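PDB 3D3U: 4-hydroxybutyrate CoA-transferase, which probably transfers coenzyme A between acyl-CoA thioesters and free carboxylic acids such as acetate. Local coordinates for residues Ala43-Arg48 against Pro70-His75; Leu109-Phe114 against Ala145-Pro150; Val121-Thr126 against Val153-Lys158; Pro263-Thr268 against Val286-Pro291. All coordinates share one frame; numbering follows the deposited sequence.

Overall arrangement
Contacts 1, 2 and 3 all lie in the N-terminal family region and gather round one parallel six-stranded sheet. Contact 3 pairs two neighbouring strands of that sheet, whereas contacts 1 and 2 are formed by helix ends and loops beside it. Contacts 2 and 3 are linked along the chain, since each segment of contact 2 is followed by a strand of contact 3; their centres are 19 Å apart. Contact 1 is centred 22 Å from contact 3. Contact 4 belongs to a second, mixed sheet, 38 Å from contact 1 between centres, yet its nearest atoms come within about 5 Å of contact 2, where Arg111 pairs with Asp293 just beyond segment 286-291.

Contact 1: Ala43-Arg48 against Pro70-His75; sequences AMYRQR and PEMRSH
Arg48 and His75 mark where the two backbones come nearest, CA to CA 6.2 Å, as the end of helix 38-46 meets the 3-10 turn 70-72 and the loop that leads into strand 76-79, an outermost strand of the parallel sheet in this alpha/beta domain. Met72 is the apolar link. Bends at chi2 and at chi3 (-81°) fold its chain and bring Met72 CE to the helix end, 3.6 Å from Met44 O and 4.1 Å from Arg48 CB. The sulfur makes a Met-aromatic contact with Tyr45, Met72 SD lying 5.3 Å from the Tyr45 ring centroid in an oblique approach. The Tyr45 ring, swung out with CG anti to the backbone N (chi1 -169°), also meets Glu71: CE1 is 4.0 Å from Glu71 CG, and the ring and carboxylate planes are 53° apart. Arg48 O sits over one face of the His75 imidazole without a hydrogen bond to it. ND1 bonds instead to Leu51 O, and the His75 backbone pairs with Ile54, which ties this loop to the start of strand 54-57. Val18 of helix 14-21 packs on Met44. Arg48 and Glu71 carry opposite charges but do not form a salt bridge: the methylene Glu71 CG lies over one face of the guanidinium, while Arg48 NH1 and Glu71 OE1 remain 5.3 Å apart.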
loop_
_atom_site.group_PDB
_atom_site.type_symbol
_atom_site.label_atom_id
_atom_site.label_comp_id
_atom_site.label_asym_id
_atom_site.label_seq_id
_atom_site.Cartn_x
_atom_site.Cartn_y
_atom_site.Cartn_z
ATOM N N ALA A 43 1.138 13.674 21.872
ATOM C CA ALA A 43 0.249 14.205 22.955
ATOM C C ALA A 43 -0.426 13.167 23.842
ATOM O O ALA A 43 -0.712 13.438 24.967
ATOM C CB ALA A 43 -0.785 15.279 22.454
ATOM N N MET A 44 -0.683 11.986 23.307
ATOM C CA MET A 44 -1.236 10.919 24.132
ATOM C C MET A 44 -0.199 10.446 25.134
ATOM O O MET A 44 -0.528 10.129 26.258
ATOM C CB MET A 44 -1.697 9.737 23.239
ATOM C CG MET A 44 -3.041 9.975 22.455
ATOM S SD MET A 44 -3.335 8.575 21.371
ATOM C CE MET A 44 -4.182 7.415 22.361
ATOM N N TYR A 45 1.059 10.376 24.717
ATOM C CA TYR A 45 2.132 10.163 25.688
ATOM C C TYR A 45 2.127 11.177 26.865
ATOM O O TYR A 45 1.948 10.803 28.040
ATOM C CB TYR A 45 3.505 10.229 25.054
ATOM C CG TYR A 45 4.542 9.751 25.983
ATOM C CD1 TYR A 45 4.816 8.380 26.091
ATOM C CD2 TYR A 45 5.235 10.624 26.807
ATOM C CE1 TYR A 45 5.789 7.880 26.951
ATOM C CE2 TYR A 45 6.184 10.136 27.704
ATOM C CZ TYR A 45 6.466 8.743 27.781
ATOM O OH TYR A 45 7.425 8.211 28.667
ATOM N N ARG A 46 2.346 12.451 26.564
ATOM C CA ARG A 46 2.288 13.431 27.635
ATOM C C ARG A 46 1.035 13.344 28.494
ATOM O O ARG A 46 1.142 13.530 29.680
ATOM C CB ARG A 46 2.347 14.816 27.067
ATOM C CG ARG A 46 3.540 15.076 26.257
ATOM C CD ARG A 46 3.704 16.525 26.026
ATOM N NE ARG A 46 2.701 16.877 25.094
ATOM C CZ ARG A 46 2.881 16.806 23.794
ATOM N NH1 ARG A 46 4.093 16.409 23.290
ATOM N NH2 ARG A 46 1.812 17.123 23.002
ATOM N N GLN A 47 -0.147 13.107 27.916
ATOM C CA GLN A 47 -1.387 13.133 28.656
ATOM C C GLN A 47 -1.742 11.782 29.201
ATOM O O GLN A 47 -2.879 11.624 29.604
ATOM C CB GLN A 47 -2.564 13.682 27.833
ATOM C CG GLN A 47 -2.358 15.145 27.340
ATOM C CD GLN A 47 -2.171 16.174 28.463
ATOM O OE1 GLN A 47 -3.015 16.227 29.380
ATOM N NE2 GLN A 47 -1.049 16.970 28.432
ATOM N N ARG A 48 -0.811 10.808 29.237
ATOM C CA ARG A 48 -1.168 9.399 29.635
ATOM C C ARG A 48 -1.907 9.166 30.955
ATOM O O ARG A 48 -2.720 8.236 31.116
ATOM C CB ARG A 48 0.023 8.512 29.632
ATOM C CG ARG A 48 1.017 8.834 30.605
ATOM C CD ARG A 48 2.344 8.210 30.146
ATOM N NE ARG A 48 3.435 8.147 31.138
ATOM C CZ ARG A 48 4.526 8.888 31.105
ATOM N NH1 ARG A 48 5.489 8.725 31.996
ATOM N NH2 ARG A 48 4.673 9.764 30.149
ATOM N N PRO A 70 5.768 0.933 26.846
ATOM C CA PRO A 70 5.233 0.169 27.963
ATOM C C PRO A 70 4.406 0.970 28.958
ATOM O O PRO A 70 3.452 0.419 29.517
ATOM C CB PRO A 70 6.491 -0.400 28.658
ATOM C CG PRO A 70 7.544 -0.383 27.715
ATOM C CD PRO A 70 7.158 0.557 26.559
ATOM N N GLU A 71 4.737 2.249 29.188
ATOM C CA GLU A 71 4.019 3.089 30.203
ATOM C C GLU A 71 2.612 3.456 29.759
ATOM O O GLU A 71 1.765 3.861 30.551
ATOM C CB GLU A 71 4.867 4.254 30.684
ATOM C CG GLU A 71 5.678 4.988 29.655
ATOM C CD GLU A 71 6.993 4.341 29.163
ATOM O OE1 GLU A 71 8.029 4.728 29.608
ATOM O OE2 GLU A 71 7.087 3.523 28.244
ATOM N N MET A 72 2.324 3.259 28.476
ATOM C CA MET A 72 0.945 3.309 27.987
ATOM C C MET A 72 0.065 2.213 28.535
ATOM O O MET A 72 -1.160 2.322 28.447
ATOM C CB MET A 72 0.917 3.189 26.507
ATOM C CG MET A 72 1.706 4.299 25.866
ATOM S SD MET A 72 1.427 5.848 26.679
ATOM C CE MET A 72 -0.118 6.544 26.085
ATOM N N ARG A 73 0.687 1.162 29.081
ATOM C CA ARG A 73 -0.067 0.054 29.675
ATOM C C ARG A 73 -1.157 0.556 30.620
ATOM O O ARG A 73 -0.894 1.254 31.587
ATOM C CB ARG A 73 0.824 -1.003 30.357
ATOM C CG ARG A 73 0.033 -1.994 31.161
ATOM C CD ARG A 73 0.848 -3.147 31.656
ATOM N NE ARG A 73 0.686 -4.330 30.805
ATOM C CZ ARG A 73 1.533 -4.663 29.855
ATOM N NH1 ARG A 73 2.580 -3.876 29.634
ATOM N NH2 ARG A 73 1.337 -5.751 29.108
ATOM N N SER A 74 -2.377 0.145 30.305
ATOM C CA SER A 74 -3.612 0.522 30.976
ATOM C C SER A 74 -4.057 1.863 30.506
ATOM O O SER A 74 -5.151 2.272 30.880
ATOM C CB SER A 74 -3.522 0.579 32.461
ATOM O OG SER A 74 -3.350 1.876 32.875
ATOM N N HIS A 75 -3.269 2.578 29.695
ATOM C CA HIS A 75 -3.832 3.808 29.118
ATOM C C HIS A 75 -4.317 3.658 27.735
ATOM O O HIS A 75 -5.422 4.009 27.453
ATOM C CB HIS A 75 -2.884 4.994 29.290
ATOM C CG HIS A 75 -2.410 5.160 30.710
ATOM N ND1 HIS A 75 -3.213 5.685 31.698
ATOM C CD2 HIS A 75 -1.229 4.840 31.295
ATOM C CE1 HIS A 75 -2.529 5.698 32.826
ATOM N NE2 HIS A 75 -1.320 5.209 32.603
#

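Contact 2: Leu109-Phe114 against Ala145-Pro150; sequences LFRQGF and AAECAP
Phe110, Cys148 and Arg111 supply most of the surface buried where the end of helix 106-110 and the turn after it meet the last turn of helix 142-148. The Phe110 ring leans obliquely against Ala145, with CD2 3.9 Å from Ala145 CA and CE2 3.9 Å from Ala145 CB. Nearer the backbone, Phe110 CB meets Cys148 CB at 4.1 Å. Cys148 turns SG beside its own backbone N (chi1 -82°), and the sulfur comes alongside the root of Arg111, 3.8 Å from Arg111 CG. From there the arginine reaches on toward the solvent-exposed Glu147. That salt bridge is long, Arg111 NH2 to Glu147 OE2 3.6 Å, and the oxygen lies well out of the guanidinium plane, so it is an attraction of charges with no N-H aimed at it. Each ion has a further partner: Asp293 OD2 for Arg111 NH2, and Lys143 NZ, one helical turn back, for Glu147 OE1. The contact is thus apolar on its inner side and ionic where it faces solvent. Leu117, in the loop before strand 119-125, meets Cys148, and Val29 of strand 27-30 packs on both Phe110 and Ala145, which sets the two helix ends against the parallel sheet.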
loop_
_atom_site.group_PDB
_atom_site.type_symbol
_atom_site.label_atom_id
_atom_site.label_comp_id
_atom_site.label_asym_id
_atom_site.label_seq_id
_atom_site.Cartn_x
_atom_site.Cartn_y
_atom_site.Cartn_z
ATOM N N LEU A 109 -14.509 -2.891 8.054
ATOM C CA LEU A 109 -14.519 -3.026 9.488
ATOM C C LEU A 109 -15.216 -1.838 10.158
ATOM O O LEU A 109 -16.000 -1.984 11.107
ATOM C CB LEU A 109 -13.067 -3.138 9.998
ATOM C CG LEU A 109 -12.471 -4.511 10.440
ATOM C CD1 LEU A 109 -13.082 -5.806 9.765
ATOM C CD2 LEU A 109 -11.084 -4.295 10.116
ATOM N N PHE A 110 -14.925 -0.647 9.670
ATOM C CA PHE A 110 -15.690 0.533 10.052
ATOM C C PHE A 110 -17.143 0.593 9.477
ATOM O O PHE A 110 -18.081 0.827 10.204
ATOM C CB PHE A 110 -14.881 1.753 9.706
ATOM C CG PHE A 110 -13.381 1.550 9.869
ATOM C CD1 PHE A 110 -12.841 0.983 11.065
ATOM C CD2 PHE A 110 -12.502 1.935 8.875
ATOM C CE1 PHE A 110 -11.440 0.810 11.200
ATOM C CE2 PHE A 110 -11.046 1.771 9.034
ATOM C CZ PHE A 110 -10.555 1.199 10.169
ATOM N N ARG A 111 -17.320 0.357 8.188
ATOM C CA ARG A 111 -18.512 0.677 7.524
ATOM C C ARG A 111 -19.453 -0.381 7.907
ATOM O O ARG A 111 -20.339 -0.664 7.184
ATOM C CB ARG A 111 -18.283 0.577 6.046
ATOM C CG ARG A 111 -18.079 1.878 5.481
ATOM C CD ARG A 111 -18.116 2.042 3.901
ATOM N NE ARG A 111 -17.014 2.987 3.573
ATOM C CZ ARG A 111 -16.534 3.381 2.347
ATOM N NH1 ARG A 111 -17.177 2.997 1.225
ATOM N NH2 ARG A 111 -15.414 4.179 2.261
ATOM N N GLN A 112 -19.259 -1.057 9.010
ATOM C CA GLN A 112 -20.076 -2.281 9.312
ATOM C C GLN A 112 -19.980 -2.508 10.841
ATOM O O GLN A 112 -20.619 -3.359 11.414
ATOM C CB GLN A 112 -19.439 -3.412 8.533
ATOM C CG GLN A 112 -20.147 -4.637 8.394
ATOM C CD GLN A 112 -20.338 -4.972 6.902
ATOM O OE1 GLN A 112 -19.690 -5.883 6.321
ATOM N NE2 GLN A 112 -21.210 -4.197 6.261
ATOM N N GLY A 113 -19.138 -1.700 11.487
ATOM C CA GLY A 113 -19.079 -1.772 12.858
ATOM C C GLY A 113 -18.309 -2.959 13.443
ATOM O O GLY A 113 -18.240 -3.086 14.669
ATOM N N PHE A 114 -17.696 -3.823 12.632
ATOM C CA PHE A 114 -16.654 -4.721 13.213
ATOM C C PHE A 114 -15.686 -4.026 14.178
ATOM O O PHE A 114 -15.414 -4.580 15.248
ATOM C CB PHE A 114 -15.902 -5.466 12.168
ATOM C CG PHE A 114 -16.774 -6.357 11.345
ATOM C CD1 PHE A 114 -16.942 -6.135 9.986
ATOM C CD2 PHE A 114 -17.421 -7.425 11.908
ATOM C CE1 PHE A 114 -17.731 -6.988 9.210
ATOM C CE2 PHE A 114 -18.235 -8.256 11.123
ATOM C CZ PHE A 114 -18.373 -8.050 9.782
ATOM N N ALA A 145 -12.469 5.687 7.483
ATOM C CA ALA A 145 -12.514 5.854 8.938
ATOM C C ALA A 145 -13.051 7.242 9.243
ATOM O O ALA A 145 -14.048 7.338 9.995
ATOM C CB ALA A 145 -11.107 5.674 9.526
ATOM N N ALA A 146 -12.422 8.291 8.646
ATOM C CA ALA A 146 -12.895 9.695 8.852
ATOM C C ALA A 146 -14.397 9.780 8.606
ATOM O O ALA A 146 -15.146 10.339 9.440
ATOM C CB ALA A 146 -12.169 10.703 8.079
ATOM N N GLU A 147 -14.858 9.136 7.549
ATOM C CA GLU A 147 -16.313 9.092 7.308
ATOM C C GLU A 147 -17.182 8.367 8.331
ATOM O O GLU A 147 -18.342 8.568 8.310
ATOM C CB GLU A 147 -16.644 8.470 5.944
ATOM C CG GLU A 147 -16.689 9.387 4.774
ATOM C CD GLU A 147 -16.284 8.641 3.530
ATOM O OE1 GLU A 147 -15.544 9.299 2.773
ATOM O OE2 GLU A 147 -16.669 7.436 3.287
ATOM N N CYS A 148 -16.640 7.484 9.146
ATOM C CA CYS A 148 -17.469 6.626 10.024
ATOM C C CYS A 148 -17.339 6.979 11.530
ATOM O O CYS A 148 -17.931 6.325 12.382
ATOM C CB CYS A 148 -17.133 5.137 9.764
ATOM S SG CYS A 148 -17.987 4.445 8.307
ATOM N N ALA A 149 -16.498 7.967 11.834
ATOM C CA ALA A 149 -16.222 8.419 13.149
ATOM C C ALA A 149 -17.086 9.671 13.352
ATOM O O ALA A 149 -17.003 10.591 12.538
ATOM C CB ALA A 149 -14.794 8.777 13.234
ATOM N N PRO A 150 -17.910 9.719 14.433
ATOM C CA PRO A 150 -18.529 10.993 14.904
ATOM C C PRO A 150 -17.566 12.070 15.402
ATOM O O PRO A 150 -18.029 13.172 15.638
ATOM C CB PRO A 150 -19.444 10.565 16.075
ATOM C CG PRO A 150 -19.024 9.201 16.500
ATOM C CD PRO A 150 -18.336 8.582 15.310
#

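Contact 3: Val121-Thr126 against Val153-Lys158; sequences VVQVST and VAEVNK
Val121 and Val153 lie side by side, pointing the same way, on two adjacent parallel strands whose directions differ by 29°. Val121 has CG2 beside its backbone N, and that methyl touches Val153 CB at 3.8 Å; Phe40 of helix 38-46 packs on both valines. Gln123, Glu155 and Asn157 continue this face with polar groups. The extended Gln123 chain slants past Glu155, and its amide plane is nearly parallel to that of Asn157, only 19° apart. Buried Glu155 is fixed from outside the pair: OE2 makes a salt bridge with Arg39 NE, and OE1 takes the N-H of Phe40. Both amide atoms of Asn157 are bonded, OD1 by Gln159 N and ND2 to Glu182 O. The other face is apolar. Val122 CG2 sits 3.9 Å from Ala154 CB, while Val124 CG2 touches both Ala154 CB and Val156 CG2, 4.0 Å from each. At the strand ends Thr126 and Lys158 meet at about a right angle, CG2 against CG. Backbone bonds join the strands: Val122 N to Val153 O (3.0 Å), Glu155 N to Val122 O (2.9 Å) and Asn157 N to Val124 O (2.8 Å). With helix 142-148 and the short strand 132-134 in the connection, the two parallel neighbours make a beta-alpha-beta crossover in the sheet of a Rossmann-like domain.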
loop_
_atom_site.group_PDB
_atom_site.type_symbol
_atom_site.label_atom_id
_atom_site.label_comp_id
_atom_site.label_asym_id
_atom_site.label_seq_id
_atom_site.Cartn_x
_atom_site.Cartn_y
_atom_site.Cartn_z
ATOM N N VAL A 121 -8.316 9.727 13.948
ATOM C CA VAL A 121 -7.259 10.735 14.000
ATOM C C VAL A 121 -6.410 10.695 12.744
ATOM O O VAL A 121 -5.699 9.754 12.593
ATOM C CB VAL A 121 -6.344 10.565 15.195
ATOM C CG1 VAL A 121 -5.150 11.533 15.143
ATOM C CG2 VAL A 121 -7.121 10.884 16.341
ATOM N N VAL A 122 -6.475 11.706 11.871
ATOM C CA VAL A 122 -5.826 11.722 10.590
ATOM C C VAL A 122 -4.932 12.917 10.413
ATOM O O VAL A 122 -5.038 13.949 11.099
ATOM C CB VAL A 122 -6.839 11.794 9.418
ATOM C CG1 VAL A 122 -7.853 10.671 9.472
ATOM C CG2 VAL A 122 -7.546 13.120 9.379
ATOM N N GLN A 123 -4.069 12.828 9.410
ATOM C CA GLN A 123 -3.202 13.971 9.160
ATOM C C GLN A 123 -3.525 14.600 7.812
ATOM O O GLN A 123 -3.010 14.135 6.897
ATOM C CB GLN A 123 -1.732 13.500 9.211
ATOM C CG GLN A 123 -0.758 14.554 8.845
ATOM C CD GLN A 123 0.672 14.147 9.139
ATOM O OE1 GLN A 123 1.036 12.979 9.063
ATOM N NE2 GLN A 123 1.498 15.119 9.431
ATOM N N VAL A 124 -4.319 15.630 7.641
ATOM C CA VAL A 124 -4.462 16.177 6.266
ATOM C C VAL A 124 -3.600 17.349 5.966
ATOM O O VAL A 124 -2.788 17.771 6.813
ATOM C CB VAL A 124 -5.838 16.677 6.065
ATOM C CG1 VAL A 124 -6.768 15.476 6.147
ATOM C CG2 VAL A 124 -6.191 17.696 7.225
ATOM N N SER A 125 -3.866 17.937 4.797
ATOM C CA SER A 125 -3.134 19.095 4.269
ATOM C C SER A 125 -3.896 20.424 4.460
ATOM O O SER A 125 -5.089 20.452 4.857
ATOM C CB SER A 125 -3.055 18.950 2.791
ATOM O OG SER A 125 -4.146 19.697 2.225
ATOM N N THR A 126 -3.244 21.549 4.116
ATOM C CA THR A 126 -3.962 22.820 4.218
ATOM C C THR A 126 -5.119 22.876 3.208
ATOM O O THR A 126 -4.929 22.536 2.034
ATOM C CB THR A 126 -3.045 23.999 4.041
ATOM O OG1 THR A 126 -2.047 23.724 3.051
ATOM C CG2 THR A 126 -2.236 24.203 5.303
ATOM N N VAL A 153 -10.246 13.974 14.438
ATOM C CA VAL A 153 -9.198 14.896 14.836
ATOM C C VAL A 153 -8.168 15.040 13.698
ATOM O O VAL A 153 -7.467 14.101 13.410
ATOM C CB VAL A 153 -8.544 14.362 16.061
ATOM C CG1 VAL A 153 -7.486 15.326 16.539
ATOM C CG2 VAL A 153 -9.590 14.111 17.161
ATOM N N ALA A 154 -8.049 16.183 13.044
ATOM C CA ALA A 154 -7.167 16.216 11.908
ATOM C C ALA A 154 -5.960 17.102 12.219
ATOM O O ALA A 154 -6.174 18.242 12.642
ATOM C CB ALA A 154 -7.862 16.777 10.783
ATOM N N GLU A 155 -4.726 16.639 11.991
ATOM C CA GLU A 155 -3.620 17.498 12.187
ATOM C C GLU A 155 -3.516 18.156 10.884
ATOM O O GLU A 155 -3.346 17.537 9.872
ATOM C CB GLU A 155 -2.337 16.705 12.403
ATOM C CG GLU A 155 -2.195 15.924 13.706
ATOM C CD GLU A 155 -0.884 15.037 13.802
ATOM O OE1 GLU A 155 -0.813 14.181 14.777
ATOM O OE2 GLU A 155 0.117 15.163 12.983
ATOM N N VAL A 156 -3.615 19.456 10.870
ATOM C CA VAL A 156 -3.481 20.202 9.598
ATOM C C VAL A 156 -2.014 20.542 9.210
ATOM O O VAL A 156 -1.345 21.366 9.832
ATOM C CB VAL A 156 -4.414 21.407 9.570
ATOM C CG1 VAL A 156 -4.132 22.264 8.305
ATOM C CG2 VAL A 156 -5.850 20.892 9.643
ATOM N N ASN A 157 -1.508 19.864 8.198
ATOM C CA ASN A 157 -0.132 19.982 8.005
ATOM C C ASN A 157 0.203 20.830 6.782
ATOM O O ASN A 157 -0.219 20.554 5.607
ATOM C CB ASN A 157 0.505 18.633 8.001
ATOM C CG ASN A 157 1.990 18.712 8.199
ATOM O OD1 ASN A 157 2.601 19.802 8.039
ATOM N ND2 ASN A 157 2.613 17.564 8.491
ATOM N N LYS A 158 0.910 21.928 7.101
ATOM C CA LYS A 158 1.411 22.878 6.086
ATOM C C LYS A 158 2.379 22.185 5.117
ATOM O O LYS A 158 2.493 22.605 3.986
ATOM C CB LYS A 158 1.952 24.204 6.690
ATOM C CG LYS A 158 0.749 25.162 6.950
ATOM C CD LYS A 158 1.016 26.686 7.222
ATOM C CE LYS A 158 -0.295 27.443 7.718
ATOM N NZ LYS A 158 -1.228 26.505 8.516
#

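Contact 4: Pro263-Thr268 against Val286-Pro291; sequences PEKVVT and VIECYP
Val266, Thr268 and Tyr290 carry the stronger backbone bonds of this parallel strand pair: Val266 N to Val286 O is 2.8 Å, and Tyr290 N to Thr268 O is 2.7 Å. Between them the ladder is looser, with weak bonds from Glu288 N to Val266 O (3.3 Å) and from Thr268 N to Glu288 O (3.4 Å). Val266 and Ile287 lie side by side on one face, pointing the same way, though their modelled spacing is doubtful; Thr268 and Cys289 continue that face. On the other, Val267 sets CG1 against the edge of the Tyr290 ring, 4.0 Å from Tyr290 CE2 and near the ring plane. Lys265, just ahead of its strand, crosses Glu288 obliquely. The Glu288 chain runs extended beyond CG, whereas the lysine bends at chi3 and chi4 (-78°), which turns Lys265 NZ back to a long salt bridge with Glu288 OE2 (3.9 Å); NZ also makes a weak hydrogen bond to Pro285 O. Further out, Tyr290 meets the rings of His262 and Tyr294, and its carbonyl takes a bond from Ser269 OG. Pro291, next in the chain, takes the N-cap position of helix 292-295. Thr268 OG1 is tied to Leu270 O. Ile236 and His237 of strand 235-237 pack on Val266 and Val267, while Cys289 pairs by its backbone with Gly164 on the far side. Strand 266-268, helix 275-281 and strand 287-289 form a beta-alpha-beta unit, the building block of Rossmann-like sheets.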
loop_
_atom_site.group_PDB
_atom_site.type_symbol
_atom_site.label_atom_id
_atom_site.label_comp_id
_atom_site.label_asym_id
_atom_site.label_seq_id
_atom_site.Cartn_x
_atom_site.Cartn_y
_atom_site.Cartn_z
ATOM N N PRO A 263 -7.974 7.403 -17.404
ATOM C CA PRO A 263 -6.973 7.560 -18.467
ATOM C C PRO A 263 -6.133 8.783 -18.194
ATOM O O PRO A 263 -6.636 9.792 -17.708
ATOM C CB PRO A 263 -7.814 7.743 -19.699
ATOM C CG PRO A 263 -9.067 8.230 -19.195
ATOM C CD PRO A 263 -9.345 7.488 -17.922
ATOM N N GLU A 264 -4.853 8.653 -18.437
ATOM C CA GLU A 264 -3.869 9.710 -18.227
ATOM C C GLU A 264 -3.552 10.046 -16.790
ATOM O O GLU A 264 -3.112 11.116 -16.523
ATOM C CB GLU A 264 -4.193 10.951 -19.036
ATOM C CG GLU A 264 -4.228 10.646 -20.511
ATOM C CD GLU A 264 -4.169 11.898 -21.396
ATOM O OE1 GLU A 264 -4.201 13.011 -20.810
ATOM O OE2 GLU A 264 -4.083 11.770 -22.686
ATOM N N LYS A 265 -3.768 9.150 -15.836
ATOM C CA LYS A 265 -3.364 9.493 -14.452
ATOM C C LYS A 265 -2.943 8.272 -13.706
ATOM O O LYS A 265 -3.262 7.173 -14.159
ATOM C CB LYS A 265 -4.434 10.298 -13.686
ATOM C CG LYS A 265 -5.852 9.988 -14.019
ATOM C CD LYS A 265 -6.760 11.219 -13.722
ATOM C CE LYS A 265 -6.620 12.460 -14.624
ATOM N NZ LYS A 265 -5.445 13.172 -14.210
ATOM N N VAL A 266 -2.174 8.472 -12.631
ATOM C CA VAL A 266 -1.620 7.341 -11.922
ATOM C C VAL A 266 -2.478 7.274 -10.729
ATOM O O VAL A 266 -2.528 8.242 -9.944
ATOM C CB VAL A 266 -0.185 7.522 -11.379
ATOM C CG1 VAL A 266 0.866 7.315 -12.417
ATOM C CG2 VAL A 266 -0.005 8.867 -10.986
ATOM N N VAL A 267 -3.147 6.140 -10.553
ATOM C CA VAL A 267 -3.942 6.014 -9.384
ATOM C C VAL A 267 -3.326 5.091 -8.362
ATOM O O VAL A 267 -2.849 4.053 -8.741
ATOM C CB VAL A 267 -5.423 5.819 -9.731
ATOM C CG1 VAL A 267 -5.738 6.808 -10.814
ATOM C CG2 VAL A 267 -5.817 4.420 -10.209
ATOM N N THR A 268 -3.209 5.543 -7.106
ATOM C CA THR A 268 -3.194 4.683 -5.900
ATOM C C THR A 268 -4.116 5.052 -4.659
ATOM O O THR A 268 -5.096 5.889 -4.638
ATOM C CB THR A 268 -1.726 4.481 -5.347
ATOM O OG1 THR A 268 -1.028 5.727 -5.209
ATOM C CG2 THR A 268 -0.873 3.822 -6.331
ATOM N N VAL A 286 -1.894 14.990 -12.357
ATOM C CA VAL A 286 -1.926 13.703 -13.003
ATOM C C VAL A 286 -1.867 12.513 -11.987
ATOM O O VAL A 286 -1.839 11.286 -12.365
ATOM C CB VAL A 286 -0.853 13.609 -14.035
ATOM C CG1 VAL A 286 0.488 13.239 -13.379
ATOM C CG2 VAL A 286 -1.251 12.535 -14.867
ATOM N N ILE A 287 -1.846 12.909 -10.710
ATOM C CA ILE A 287 -1.824 11.982 -9.607
ATOM C C ILE A 287 -3.082 12.125 -8.816
ATOM O O ILE A 287 -3.521 13.265 -8.571
ATOM C CB ILE A 287 -0.624 12.234 -8.760
ATOM C CG1 ILE A 287 0.502 11.303 -9.237
ATOM C CG2 ILE A 287 -0.891 11.939 -7.298
ATOM C CD1 ILE A 287 1.811 12.012 -9.631
ATOM N N GLU A 288 -3.661 10.963 -8.454
ATOM C CA GLU A 288 -4.908 10.905 -7.729
ATOM C C GLU A 288 -5.079 9.765 -6.709
ATOM O O GLU A 288 -4.719 8.567 -6.997
ATOM C CB GLU A 288 -6.026 10.868 -8.724
ATOM C CG GLU A 288 -6.132 12.207 -9.425
ATOM C CD GLU A 288 -7.175 12.164 -10.522
ATOM O OE1 GLU A 288 -7.535 11.040 -10.910
ATOM O OE2 GLU A 288 -7.651 13.236 -10.986
ATOM N N CYS A 289 -5.657 10.076 -5.533
ATOM C CA CYS A 289 -5.824 9.008 -4.576
ATOM C C CYS A 289 -7.205 8.523 -4.484
ATOM O O CYS A 289 -8.133 9.255 -4.750
ATOM C CB CYS A 289 -5.301 9.451 -3.242
ATOM S SG CYS A 289 -3.476 9.465 -3.294
ATOM N N TYR A 290 -7.335 7.258 -4.159
ATOM C CA TYR A 290 -8.610 6.728 -3.785
ATOM C C TYR A 290 -8.437 5.712 -2.698
ATOM O O TYR A 290 -7.382 5.092 -2.513
ATOM C CB TYR A 290 -9.195 5.967 -4.918
ATOM C CG TYR A 290 -9.446 6.799 -6.106
ATOM C CD1 TYR A 290 -10.714 7.403 -6.366
ATOM C CD2 TYR A 290 -8.413 7.007 -7.011
ATOM C CE1 TYR A 290 -10.906 8.203 -7.500
ATOM C CE2 TYR A 290 -8.588 7.785 -8.124
ATOM C CZ TYR A 290 -9.802 8.363 -8.357
ATOM O OH TYR A 290 -9.772 9.094 -9.487
ATOM N N PRO A 291 -9.504 5.471 -1.993
ATOM C CA PRO A 291 -9.436 4.539 -0.899
ATOM C C PRO A 291 -9.261 3.111 -1.415
ATOM O O PRO A 291 -9.480 2.811 -2.612
ATOM C CB PRO A 291 -10.812 4.699 -0.229
ATOM C CG PRO A 291 -11.702 5.572 -1.138
ATOM C CD PRO A 291 -10.858 6.027 -2.244
#